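Local coordinates for PDZ domain protein (PDB 4L8N) that is of unknown function but carries two PDZ domains, probably for binding peptides or other proteins, around a DUF4136 domain, and can bind magnesium, at residues E107-S112 with K305-Y309; F357-R363 with D406-F411. All blocks are in the same frame, centred on the assembly; numbering follows the deposited sequence.

Interaction 1 (E107-S112 with K305-Y309); sequences EDQLAS and KTYNY
Ala111 and Tyr307 meet in a helix-on-sheet contact, where the short helix 107-113 rests on the end of strand 298-309 in the large mixed sheet. The helix comes soon after strand 91-101 of the six-stranded antiparallel sheet of the N-terminal PDZ domain, just past strand 104-105, so the contact packs the chain leaving that domain onto the mixed sheet. The axes of segments 107-112 and 305-309 pass 8.8 Å apart, with directions 128° apart. Ala111 CB presses on the base of Tyr307, 3.7 Å from its CB. The Tyr307 ring then runs along the first turn of the helix. Its CG stands between the backbone N and the carbonyl carbon (chi1 65°), which turns the ring under Glu107 and Asp108. Glu107 O lies over one ring face, offset toward the rim, and Asp108 CA makes an off-centre CH-pi contact. Glu107 CB touches Tyr307 CE2 at 3.7 Å. The carboxylate of Glu107 reaches past this ring to Tyr309, where OE1 lies 3.4 Å from CD1. Hydrogen bonds hold it there, OE1 to the backbone N of Gly311 and OE2 to the hydroxyls of Thr310 and Tyr413. At the other end, the Lys305 chain bends at chi3 and crosses the side chain of Asp108 at about a right angle. Lys305 NZ donates to Ser112 OG at 2.8 Å. A weak bond of 3.2 Å from Lys305 NZ to Asp108 OD1 is part of a salt bridge. Asp108 O takes a weak bond from Ser112 N and also a hydrogen bond of 2.7 Å from Lys305 NZ, which stands above the carbonyl plane.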
ATOM      1  N   GLU A 107      18.441 -39.862   4.052  1.00 63.56           N
ATOM      2  CA  GLU A 107      19.388 -38.911   4.618  1.00 60.97           C
ATOM      3  C   GLU A 107      18.839 -37.480   4.495  1.00 62.85           C
ATOM      4  O   GLU A 107      19.120 -36.664   5.362  1.00 61.96           O
ATOM      5  CB  GLU A 107      20.763 -39.043   3.959  1.00 61.25           C
ATOM      6  CG  GLU A 107      21.485 -40.331   4.345  1.00 63.94           C
ATOM      7  CD  GLU A 107      22.770 -40.581   3.581  1.00 77.90           C
ATOM      8  OE1 GLU A 107      22.845 -40.239   2.376  1.00 65.34           O
ATOM      9  OE2 GLU A 107      23.715 -41.109   4.206  1.00 73.80           O
ATOM     10  N   ASP A 108      18.003 -37.206   3.484  1.00 60.05           N
ATOM     11  CA  ASP A 108      17.352 -35.901   3.316  1.00 59.36           C
ATOM     12  C   ASP A 108      16.380 -35.663   4.499  1.00 63.65           C
ATOM     13  O   ASP A 108      16.369 -34.581   5.097  1.00 62.61           O
ATOM     14  CB  ASP A 108      16.620 -35.839   1.960  1.00 61.51           C
ATOM     15  CG  ASP A 108      15.821 -34.572   1.738  1.00 76.24           C
ATOM     16  OD1 ASP A 108      16.426 -33.554   1.318  1.00 75.83           O
ATOM     17  OD2 ASP A 108      14.583 -34.600   1.968  1.00 85.06           O
ATOM     18  N   GLN A 109      15.608 -36.704   4.866  1.00 60.70           N
ATOM     19  CA  GLN A 109      14.663 -36.626   5.973  1.00 60.69           C
ATOM     20  C   GLN A 109      15.411 -36.405   7.300  1.00 63.79           C
ATOM     21  O   GLN A 109      15.066 -35.484   8.042  1.00 63.73           O
ATOM     22  CB  GLN A 109      13.782 -37.887   6.026  1.00 63.31           C
ATOM     23  CG  GLN A 109      12.808 -38.016   4.850  1.00 68.43           C
ATOM     24  CD  GLN A 109      12.124 -39.361   4.858  1.00 85.54           C
ATOM     25  OE1 GLN A 109      12.707 -40.398   4.514  1.00 82.84           O
ATOM     26  NE2 GLN A 109      10.880 -39.383   5.294  1.00 73.62           N
ATOM     27  N   LEU A 110      16.466 -37.209   7.558  1.00 59.33           N
ATOM     28  CA  LEU A 110      17.299 -37.148   8.762  1.00 58.41           C
ATOM     29  C   LEU A 110      18.042 -35.806   8.896  1.00 59.70           C
ATOM     30  O   LEU A 110      18.194 -35.309  10.014  1.00 59.67           O
ATOM     31  CB  LEU A 110      18.296 -38.309   8.789  1.00 58.99           C
ATOM     32  CG  LEU A 110      17.706 -39.709   8.988  1.00 65.99           C
ATOM     33  CD1 LEU A 110      18.628 -40.770   8.462  1.00 65.94           C
ATOM     34  CD2 LEU A 110      17.348 -39.979  10.452  1.00 70.45           C
ATOM     35  N   ALA A 111      18.459 -35.201   7.768  1.00 54.21           N
ATOM     36  CA  ALA A 111      19.126 -33.897   7.773  1.00 52.10           C
ATOM     37  C   ALA A 111      18.182 -32.830   8.322  1.00 55.99           C
ATOM     38  O   ALA A 111      18.619 -31.939   9.044  1.00 55.16           O
ATOM     39  CB  ALA A 111      19.588 -33.531   6.377  1.00 51.53           C
ATOM     40  N   SER A 112      16.880 -32.963   8.020  1.00 52.91           N
ATOM     41  CA  SER A 112      15.823 -32.079   8.497  1.00 52.71           C
ATOM     42  C   SER A 112      15.487 -32.360   9.956  1.00 61.16           C
ATOM     43  O   SER A 112      15.290 -31.406  10.712  1.00 62.51           O
ATOM     44  CB  SER A 112      14.579 -32.237   7.645  1.00 55.99           C
ATOM     45  OG  SER A 112      14.651 -31.374   6.527  1.00 63.74           O
ATOM     46  N   LYS A 305      19.332 -26.336   2.767  1.00 51.46           N
ATOM     47  CA  LYS A 305      19.786 -27.607   3.356  1.00 51.49           C
ATOM     48  C   LYS A 305      21.111 -28.065   2.758  1.00 53.63           C
ATOM     49  O   LYS A 305      21.274 -28.081   1.537  1.00 51.96           O
ATOM     50  CB  LYS A 305      18.740 -28.724   3.177  1.00 53.95           C
ATOM     51  CG  LYS A 305      19.107 -30.056   3.855  1.00 60.80           C
ATOM     52  CD  LYS A 305      18.110 -31.200   3.572  1.00 59.55           C
ATOM     53  CE  LYS A 305      16.748 -30.897   4.156  1.00 56.43           C
ATOM     54  NZ  LYS A 305      15.852 -32.068   4.128  1.00 68.49           N
ATOM     55  N   THR A 306      22.038 -28.448   3.631  1.00 50.36           N
ATOM     56  CA  THR A 306      23.314 -29.022   3.254  1.00 50.76           C
ATOM     57  C   THR A 306      23.546 -30.206   4.158  1.00 55.38           C
ATOM     58  O   THR A 306      23.472 -30.064   5.365  1.00 55.20           O
ATOM     59  CB  THR A 306      24.464 -28.008   3.308  1.00 59.92           C
ATOM     60  OG1 THR A 306      24.152 -26.899   2.469  1.00 60.65           O
ATOM     61  CG2 THR A 306      25.801 -28.615   2.866  1.00 55.24           C
ATOM     62  N   TYR A 307      23.826 -31.371   3.583  1.00 52.67           N
ATOM     63  CA  TYR A 307      24.118 -32.563   4.362  1.00 52.57           C
ATOM     64  C   TYR A 307      25.123 -33.444   3.645  1.00 55.18           C
ATOM     65  O   TYR A 307      25.298 -33.314   2.434  1.00 54.68           O
ATOM     66  CB  TYR A 307      22.830 -33.346   4.699  1.00 54.97           C
ATOM     67  CG  TYR A 307      22.082 -33.937   3.517  1.00 57.83           C
ATOM     68  CD1 TYR A 307      21.144 -33.185   2.815  1.00 59.54           C
ATOM     69  CD2 TYR A 307      22.213 -35.282   3.185  1.00 59.48           C
ATOM     70  CE1 TYR A 307      20.434 -33.725   1.745  1.00 59.95           C
ATOM     71  CE2 TYR A 307      21.473 -35.848   2.146  1.00 61.57           C
ATOM     72  CZ  TYR A 307      20.594 -35.060   1.419  1.00 69.02           C
ATOM     73  OH  TYR A 307      19.860 -35.592   0.385  1.00 73.61           O
ATOM     74  N   ASN A 308      25.795 -34.335   4.402  1.00 52.35           N
ATOM     75  CA  ASN A 308      26.695 -35.362   3.853  1.00 51.63           C
ATOM     76  C   ASN A 308      25.815 -36.482   3.326  1.00 57.40           C
ATOM     77  O   ASN A 308      25.033 -37.071   4.094  1.00 57.40           O
ATOM     78  CB  ASN A 308      27.687 -35.902   4.899  1.00 45.66           C
ATOM     79  CG  ASN A 308      28.990 -35.158   5.060  1.00 59.20           C
ATOM     80  OD1 ASN A 308      29.466 -34.408   4.196  1.00 46.37           O
ATOM     81  ND2 ASN A 308      29.631 -35.414   6.173  1.00 53.69           N
ATOM     82  N   TYR A 309      25.903 -36.731   2.008  1.00 54.77           N
ATOM     83  CA  TYR A 309      25.143 -37.745   1.311  1.00 55.71           C
ATOM     84  C   TYR A 309      25.987 -38.991   1.008  1.00 61.95           C
ATOM     85  O   TYR A 309      27.063 -38.882   0.408  1.00 62.41           O
ATOM     86  CB  TYR A 309      24.597 -37.145   0.014  1.00 56.43           C
ATOM     87  CG  TYR A 309      23.940 -38.150  -0.909  1.00 58.15           C
ATOM     88  CD1 TYR A 309      22.662 -38.633  -0.647  1.00 61.08           C
ATOM     89  CD2 TYR A 309      24.587 -38.601  -2.057  1.00 58.10           C
ATOM     90  CE1 TYR A 309      22.050 -39.552  -1.493  1.00 61.91           C
ATOM     91  CE2 TYR A 309      23.977 -39.502  -2.921  1.00 59.85           C
ATOM     92  CZ  TYR A 309      22.708 -39.981  -2.631  1.00 66.17           C
ATOM     93  OH  TYR A 309      22.084 -40.860  -3.479  1.00 65.53           O
TER

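Interaction 2 (F357-R363 with D406-F411)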
ATOM      1  N   PHE A 357      17.059 -42.344  20.356  1.00 82.79           N
ATOM      2  CA  PHE A 357      17.725 -41.348  19.516  1.00 78.17           C
ATOM      3  C   PHE A 357      17.094 -39.984  19.708  1.00 81.34           C
ATOM      4  O   PHE A 357      17.818 -39.002  19.884  1.00 78.88           O
ATOM      5  CB  PHE A 357      17.693 -41.758  18.023  1.00 77.63           C
ATOM      6  CG  PHE A 357      18.767 -42.717  17.550  1.00 77.58           C
ATOM      7  CD1 PHE A 357      20.119 -42.396  17.675  1.00 78.32           C
ATOM      8  CD2 PHE A 357      18.431 -43.901  16.903  1.00 79.69           C
ATOM      9  CE1 PHE A 357      21.116 -43.271  17.208  1.00 78.36           C
ATOM     10  CE2 PHE A 357      19.428 -44.772  16.432  1.00 81.77           C
ATOM     11  CZ  PHE A 357      20.763 -44.450  16.588  1.00 78.30           C
ATOM     12  N   SER A 358      15.748 -39.927  19.680  1.00 80.08           N
ATOM     13  CA  SER A 358      14.967 -38.711  19.850  1.00 80.02           C
ATOM     14  C   SER A 358      15.260 -38.042  21.202  1.00 87.03           C
ATOM     15  O   SER A 358      15.564 -36.847  21.219  1.00 87.28           O
ATOM     16  CB  SER A 358      13.480 -39.005  19.710  1.00 84.58           C
ATOM     17  OG  SER A 358      12.748 -37.800  19.544  1.00 95.55           O
ATOM     18  N   SER A 359      15.216 -38.807  22.312  1.00 85.34           N
ATOM     19  CA  SER A 359      15.485 -38.315  23.671  1.00 86.30           C
ATOM     20  C   SER A 359      16.932 -37.820  23.832  1.00 86.55           C
ATOM     21  O   SER A 359      17.145 -36.726  24.363  1.00 85.68           O
ATOM     22  CB  SER A 359      15.202 -39.407  24.702  1.00 93.01           C
ATOM     23  OG  SER A 359      13.856 -39.838  24.595  1.00105.42           O
ATOM     24  N   ALA A 360      17.911 -38.629  23.365  1.00 80.39           N
ATOM     25  CA  ALA A 360      19.345 -38.336  23.404  1.00 78.24           C
ATOM     26  C   ALA A 360      19.676 -37.014  22.676  1.00 81.30           C
ATOM     27  O   ALA A 360      20.510 -36.245  23.163  1.00 81.30           O
ATOM     28  CB  ALA A 360      20.120 -39.491  22.794  1.00 77.94           C
ATOM     29  N   TYR A 361      18.975 -36.734  21.558  1.00 76.24           N
ATOM     30  CA  TYR A 361      19.118 -35.522  20.749  1.00 74.67           C
ATOM     31  C   TYR A 361      18.559 -34.302  21.493  1.00 81.03           C
ATOM     32  O   TYR A 361      19.205 -33.250  21.514  1.00 79.96           O
ATOM     33  CB  TYR A 361      18.414 -35.708  19.385  1.00 74.14           C
ATOM     34  CG  TYR A 361      18.451 -34.499  18.477  1.00 73.65           C
ATOM     35  CD1 TYR A 361      19.655 -34.024  17.962  1.00 74.60           C
ATOM     36  CD2 TYR A 361      17.279 -33.855  18.095  1.00 73.91           C
ATOM     37  CE1 TYR A 361      19.689 -32.934  17.091  1.00 73.73           C
ATOM     38  CE2 TYR A 361      17.302 -32.764  17.231  1.00 73.21           C
ATOM     39  CZ  TYR A 361      18.510 -32.306  16.732  1.00 78.69           C
ATOM     40  OH  TYR A 361      18.546 -31.217  15.899  1.00 76.75           O
ATOM     41  N   LYS A 362      17.357 -34.447  22.098  1.00 80.10           N
ATOM     42  CA  LYS A 362      16.682 -33.407  22.890  1.00 80.69           C
ATOM     43  C   LYS A 362      17.556 -33.005  24.084  1.00 82.32           C
ATOM     44  O   LYS A 362      17.573 -31.836  24.460  1.00 82.77           O
ATOM     45  CB  LYS A 362      15.294 -33.883  23.377  1.00 85.76           C
ATOM     46  CG  LYS A 362      14.243 -34.020  22.280  1.00 98.47           C
ATOM     47  CD  LYS A 362      12.874 -34.335  22.862  1.00110.01           C
ATOM     48  CE  LYS A 362      12.015 -35.141  21.914  1.00121.08           C
ATOM     49  NZ  LYS A 362      12.252 -36.605  22.062  1.00130.54           N
ATOM     50  N   ARG A 363      18.301 -33.967  24.649  1.00 77.01           N
ATOM     51  CA  ARG A 363      19.228 -33.743  25.754  1.00 77.20           C
ATOM     52  C   ARG A 363      20.407 -32.882  25.305  1.00 80.33           C
ATOM     53  O   ARG A 363      20.812 -31.994  26.058  1.00 81.70           O
ATOM     54  CB  ARG A 363      19.722 -35.066  26.331  1.00 76.75           C
ATOM     55  CG  ARG A 363      18.763 -35.670  27.342  1.00 85.45           C
ATOM     56  CD  ARG A 363      19.285 -36.995  27.834  1.00 89.57           C
ATOM     57  NE  ARG A 363      18.548 -38.107  27.232  1.00 98.80           N
ATOM     58  CZ  ARG A 363      19.111 -39.231  26.789  1.00110.04           C
ATOM     59  NH1 ARG A 363      20.430 -39.396  26.855  1.00 90.37           N
ATOM     60  NH2 ARG A 363      18.361 -40.189  26.255  1.00 92.01           N
ATOM     61  N   ASP A 406      26.364 -40.153  25.237  1.00 85.74           N
ATOM     62  CA  ASP A 406      25.104 -39.922  25.949  1.00 87.25           C
ATOM     63  C   ASP A 406      24.036 -39.321  25.005  1.00 89.28           C
ATOM     64  O   ASP A 406      22.839 -39.566  25.201  1.00 90.37           O
ATOM     65  CB  ASP A 406      25.332 -38.999  27.175  1.00 90.56           C
ATOM     66  CG  ASP A 406      24.080 -38.567  27.948  1.00105.19           C
ATOM     67  OD1 ASP A 406      23.159 -39.406  28.120  1.00107.19           O
ATOM     68  OD2 ASP A 406      24.040 -37.406  28.415  1.00111.79           O
ATOM     69  N   TYR A 407      24.461 -38.559  23.976  1.00 82.53           N
ATOM     70  CA  TYR A 407      23.503 -37.940  23.055  1.00 80.43           C
ATOM     71  C   TYR A 407      23.292 -38.777  21.771  1.00 82.15           C
ATOM     72  O   TYR A 407      22.601 -38.308  20.866  1.00 81.75           O
ATOM     73  CB  TYR A 407      23.908 -36.494  22.712  1.00 79.75           C
ATOM     74  CG  TYR A 407      24.255 -35.624  23.906  1.00 82.18           C
ATOM     75  CD1 TYR A 407      23.382 -35.500  24.985  1.00 85.73           C
ATOM     76  CD2 TYR A 407      25.431 -34.885  23.933  1.00 82.25           C
ATOM     77  CE1 TYR A 407      23.697 -34.695  26.080  1.00 88.10           C
ATOM     78  CE2 TYR A 407      25.757 -34.075  25.019  1.00 84.08           C
ATOM     79  CZ  TYR A 407      24.885 -33.974  26.091  1.00 93.75           C
ATOM     80  OH  TYR A 407      25.223 -33.162  27.156  1.00 92.72           O
ATOM     81  N   LEU A 408      23.793 -40.043  21.734  1.00 77.11           N
ATOM     82  CA  LEU A 408      23.673 -40.974  20.591  1.00 75.31           C
ATOM     83  C   LEU A 408      23.877 -40.197  19.258  1.00 74.73           C
ATOM     84  O   LEU A 408      22.917 -39.891  18.534  1.00 71.55           O
ATOM     85  CB  LEU A 408      22.340 -41.762  20.617  1.00 76.63           C
ATOM     86  CG  LEU A 408      21.999 -42.527  21.926  1.00 83.19           C
ATOM     87  CD1 LEU A 408      20.660 -43.187  21.825  1.00 84.77           C
ATOM     88  CD2 LEU A 408      23.073 -43.548  22.307  1.00 83.99           C
ATOM     89  N   PRO A 409      25.150 -39.814  18.981  1.00 70.23           N
ATOM     90  CA  PRO A 409      25.434 -38.959  17.821  1.00 68.52           C
ATOM     91  C   PRO A 409      25.733 -39.707  16.510  1.00 72.01           C
ATOM     92  O   PRO A 409      26.434 -39.161  15.655  1.00 71.40           O
ATOM     93  CB  PRO A 409      26.684 -38.191  18.284  1.00 69.66           C
ATOM     94  CG  PRO A 409      27.027 -38.715  19.688  1.00 74.43           C
ATOM     95  CD  PRO A 409      26.383 -40.035  19.760  1.00 71.06           C
ATOM     96  N   ALA A 410      25.205 -40.929  16.335  1.00 67.49           N
ATOM     97  CA  ALA A 410      25.438 -41.736  15.141  1.00 66.37           C
ATOM     98  C   ALA A 410      25.088 -40.999  13.844  1.00 68.85           C
ATOM     99  O   ALA A 410      25.870 -41.052  12.886  1.00 68.41           O
ATOM    100  CB  ALA A 410      24.644 -43.022  15.229  1.00 68.64           C
ATOM    101  N   PHE A 411      23.954 -40.259  13.831  1.00 63.41           N
ATOM    102  CA  PHE A 411      23.515 -39.547  12.644  1.00 60.62           C
ATOM    103  C   PHE A 411      24.214 -38.198  12.467  1.00 60.51           C
ATOM    104  O   PHE A 411      24.047 -37.576  11.418  1.00 60.04           O
ATOM    105  CB  PHE A 411      21.996 -39.385  12.644  1.00 63.17           C
ATOM    106  CG  PHE A 411      21.227 -40.683  12.488  1.00 66.92           C
ATOM    107  CD1 PHE A 411      21.179 -41.343  11.261  1.00 69.74           C
ATOM    108  CD2 PHE A 411      20.519 -41.224  13.557  1.00 71.26           C
ATOM    109  CE1 PHE A 411      20.465 -42.536  11.117  1.00 71.65           C
ATOM    110  CE2 PHE A 411      19.783 -42.410  13.403  1.00 74.71           C
ATOM    111  CZ  PHE A 411      19.763 -43.053  12.184  1.00 72.32           C
TER
HETATM  112  O   HOH W   1      20.311 -38.918  18.549  1.00 65.42           O
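A water bridges Phe357 O and Leu408 O, at 2.8 Å from each, and so ties helix 354-367 to a loop. By its place in the chain, the helix is consistent with the second helix of the C-terminal PDZ domain. The loop is part of the long connection from this helix to strand 429-435, probably an insertion in the PDZ fold. The backbones come closest at Ala360 and Tyr407, whose CA atoms are 4.2 Å apart. Ala360 CB packs on the Tyr407 carbonyl and on Leu408 CG. Leu408 CB also meets the Phe357 ring at CD1, 3.7 Å away. Phe411 turns its edge to the face of that ring in a T-shaped stack, with the planes 60° apart. Its CE2 sits over the ring centre. Tyr407 lies along the next turn, beside Ala360 O and Arg363 CB, and its hydroxyl hydrogen-bonds to Asn367 ND2. Arg363 is bent at chi3 (-105°), which folds the guanidinium back over its own helix, one face on Ala360 CA. From there it reaches across to Asp406, with the guanidinium and carboxylate planes 31° apart, and Arg363 NH1 forms a salt bridge to Asp406 OD1 at 3.0 Å.

Overall arrangement
Both segments of interaction 1 precede those of interaction 2 in the chain only in part of their span: 107-112 and 305-309 come first, then 357-363 and 406-411. Their centres are 16 Å apart. They touch directly where Leu110 CD1 packs on Phe411 CE1 at 3.7 Å. Tyr413 and Tyr415, just past segment 406-411 in the same loop, hydrogen-bond to Glu107 and Ala111 of interaction 1. Tyr114, just beyond helix 107-113, packs against Phe357, Tyr361 and Phe411. The loop 406-411 and the residues after it thus touch both helix 354-367 and helix 107-113. Together the contacts join the chain leaving the N-terminal PDZ domain to the mixed sheet and the probable C-terminal PDZ domain.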